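Local coordinates for carboxyl esterase NP (Bacillus subtilis, PDB 4CCW), which catalyses the hydrolysis of carboxylic esters to an alcohol and a carboxylate, as an alpha/beta hydrolase known as naproxen esterase, at residues P154-F158 and L159-H163. Sequence-based numbering, arbitrary orientation.
Sequences PAETF and LPFHH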
loop_
_atom_site.group_PDB
_atom_site.type_symbol
_atom_site.label_atom_id
_atom_site.label_comp_id
_atom_site.label_asym_id
_atom_site.label_seq_id
_atom_site.Cartn_x
_atom_site.Cartn_y
_atom_site.Cartn_z
ATOM N N PRO A 154 2.909 8.185 -1.117
ATOM C CA PRO A 154 3.891 7.211 -0.613
ATOM C C PRO A 154 4.405 7.508 0.793
ATOM O O PRO A 154 4.616 8.672 1.138
ATOM C CB PRO A 154 5.048 7.337 -1.599
ATOM C CG PRO A 154 4.919 8.729 -2.172
ATOM C CD PRO A 154 3.428 8.929 -2.278
ATOM N N ALA A 155 4.662 6.457 1.570
ATOM C CA ALA A 155 5.325 6.640 2.857
ATOM C C ALA A 155 6.731 7.125 2.553
ATOM O O ALA A 155 7.470 6.479 1.814
ATOM C CB ALA A 155 5.384 5.341 3.638
ATOM N N GLU A 156 7.076 8.279 3.104
ATOM C CA GLU A 156 8.349 8.943 2.818
ATOM C C GLU A 156 8.659 8.927 1.324
ATOM O O GLU A 156 7.900 9.525 0.573
ATOM C CB GLU A 156 9.459 8.409 3.746
ATOM C CG GLU A 156 9.229 8.912 5.164
ATOM C CD GLU A 156 10.491 8.879 6.027
ATOM O OE1 GLU A 156 11.439 8.139 5.707
ATOM O OE2 GLU A 156 10.521 9.618 7.016
ATOM N N THR A 157 9.710 8.226 0.902
ATOM C CA THR A 157 10.063 8.082 -0.536
ATOM C C THR A 157 10.694 9.356 -1.121
ATOM O O THR A 157 11.865 9.346 -1.505
ATOM C CB THR A 157 8.850 7.594 -1.383
ATOM O OG1 THR A 157 8.348 6.376 -0.813
ATOM C CG2 THR A 157 9.248 7.348 -2.878
ATOM N N PHE A 158 9.925 10.446 -1.179
ATOM C CA PHE A 158 10.464 11.731 -1.642
ATOM C C PHE A 158 10.861 12.678 -0.514
ATOM O O PHE A 158 11.864 13.382 -0.614
ATOM C CB PHE A 158 9.496 12.399 -2.629
ATOM C CG PHE A 158 9.138 11.514 -3.776
ATOM C CD1 PHE A 158 10.066 11.247 -4.788
ATOM C CD2 PHE A 158 7.896 10.894 -3.823
ATOM C CE1 PHE A 158 9.752 10.395 -5.832
ATOM C CE2 PHE A 158 7.568 10.061 -4.877
ATOM C CZ PHE A 158 8.497 9.805 -5.879
ATOM N N LEU A 159 10.083 12.687 0.564
ATOM C CA LEU A 159 10.336 13.551 1.714
ATOM C C LEU A 159 10.233 12.725 2.977
ATOM O O LEU A 159 9.505 11.733 2.977
ATOM C CB LEU A 159 9.273 14.648 1.827
ATOM C CG LEU A 159 9.193 15.737 0.764
ATOM C CD1 LEU A 159 8.104 16.714 1.189
ATOM C CD2 LEU A 159 10.540 16.438 0.614
ATOM N N PRO A 160 10.922 13.146 4.061
ATOM C CA PRO A 160 10.719 12.460 5.341
ATOM C C PRO A 160 9.370 12.809 5.937
ATOM O O PRO A 160 8.788 13.834 5.571
ATOM C CB PRO A 160 11.824 13.012 6.236
ATOM C CG PRO A 160 12.276 14.274 5.603
ATOM C CD PRO A 160 11.930 14.226 4.145
ATOM N N PHE A 161 8.873 11.965 6.840
ATOM C CA PHE A 161 7.613 12.229 7.517
ATOM C C PHE A 161 7.671 13.513 8.312
ATOM O O PHE A 161 8.708 13.851 8.908
ATOM C CB PHE A 161 7.302 11.131 8.551
ATOM C CG PHE A 161 6.925 9.806 7.966
ATOM C CD1 PHE A 161 5.900 9.686 7.029
ATOM C CD2 PHE A 161 7.557 8.643 8.427
ATOM C CE1 PHE A 161 5.528 8.435 6.541
ATOM C CE2 PHE A 161 7.200 7.396 7.929
ATOM C CZ PHE A 161 6.181 7.293 6.984
ATOM N N HIS A 162 6.541 14.204 8.383
ATOM C CA HIS A 162 6.371 15.216 9.428
ATOM C C HIS A 162 6.330 14.492 10.755
ATOM O O HIS A 162 5.796 13.382 10.836
ATOM C CB HIS A 162 5.075 15.965 9.187
ATOM C CG HIS A 162 4.850 17.113 10.129
ATOM N ND1 HIS A 162 4.275 16.956 11.337
ATOM C CD2 HIS A 162 5.130 18.467 9.996
ATOM C CE1 HIS A 162 4.197 18.145 11.953
ATOM N NE2 HIS A 162 4.714 19.075 11.129
ATOM N N HIS A 163 6.860 15.092 11.819
ATOM C CA HIS A 163 6.942 14.390 13.111
ATOM C C HIS A 163 5.599 13.949 13.659
ATOM O O HIS A 163 5.513 12.980 14.432
ATOM C CB HIS A 163 7.713 15.216 14.140
ATOM C CG HIS A 163 6.957 16.423 14.667
ATOM N ND1 HIS A 163 6.378 16.438 15.888
ATOM C CD2 HIS A 163 6.692 17.660 14.092
ATOM C CE1 HIS A 163 5.788 17.629 16.094
ATOM N NE2 HIS A 163 5.966 18.377 14.988
#
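Glu156 and Phe161 each hold CG anti to the carbonyl carbon (chi1 -71° in both), and the glutamate chain, extended beyond CG, runs over one face of the phenyl ring to the backbone N of Phe161 on the same side. Glu156 CG sits over the centre of the Phe161 ring in a CH-pi contact, 3.6 Å from the centroid. On that same side, Glu156 OE2 accepts a bond from Phe161 N at 2.9 Å; the bond is nearly straight (165°) but meets the oxygen on its anti side, tilted 24° from the carboxylate plane. Ala155 CB approaches Phe161 CZ obliquely, 4.0 Å away. This turn belongs to the loop joining strand 146-152 of the alpha/beta hydrolase sheet to helix 163-171, and Ala155 lies near His273, probably the active-site proton acceptor. With an alanine at Phe161 the ring is gone, and Glu156 CG would probably lose its aromatic cover and Phe165, a residue of the ligand pocket, its stacking partner. At the bend, Glu156 CA makes a CA-H...O contact with Leu159 O (3.0 Å), a buried oxygen that lacks a hydrogen-bond partner. Thr157 OG1 donates to Ala155 O at 2.8 Å from above the carbonyl plane.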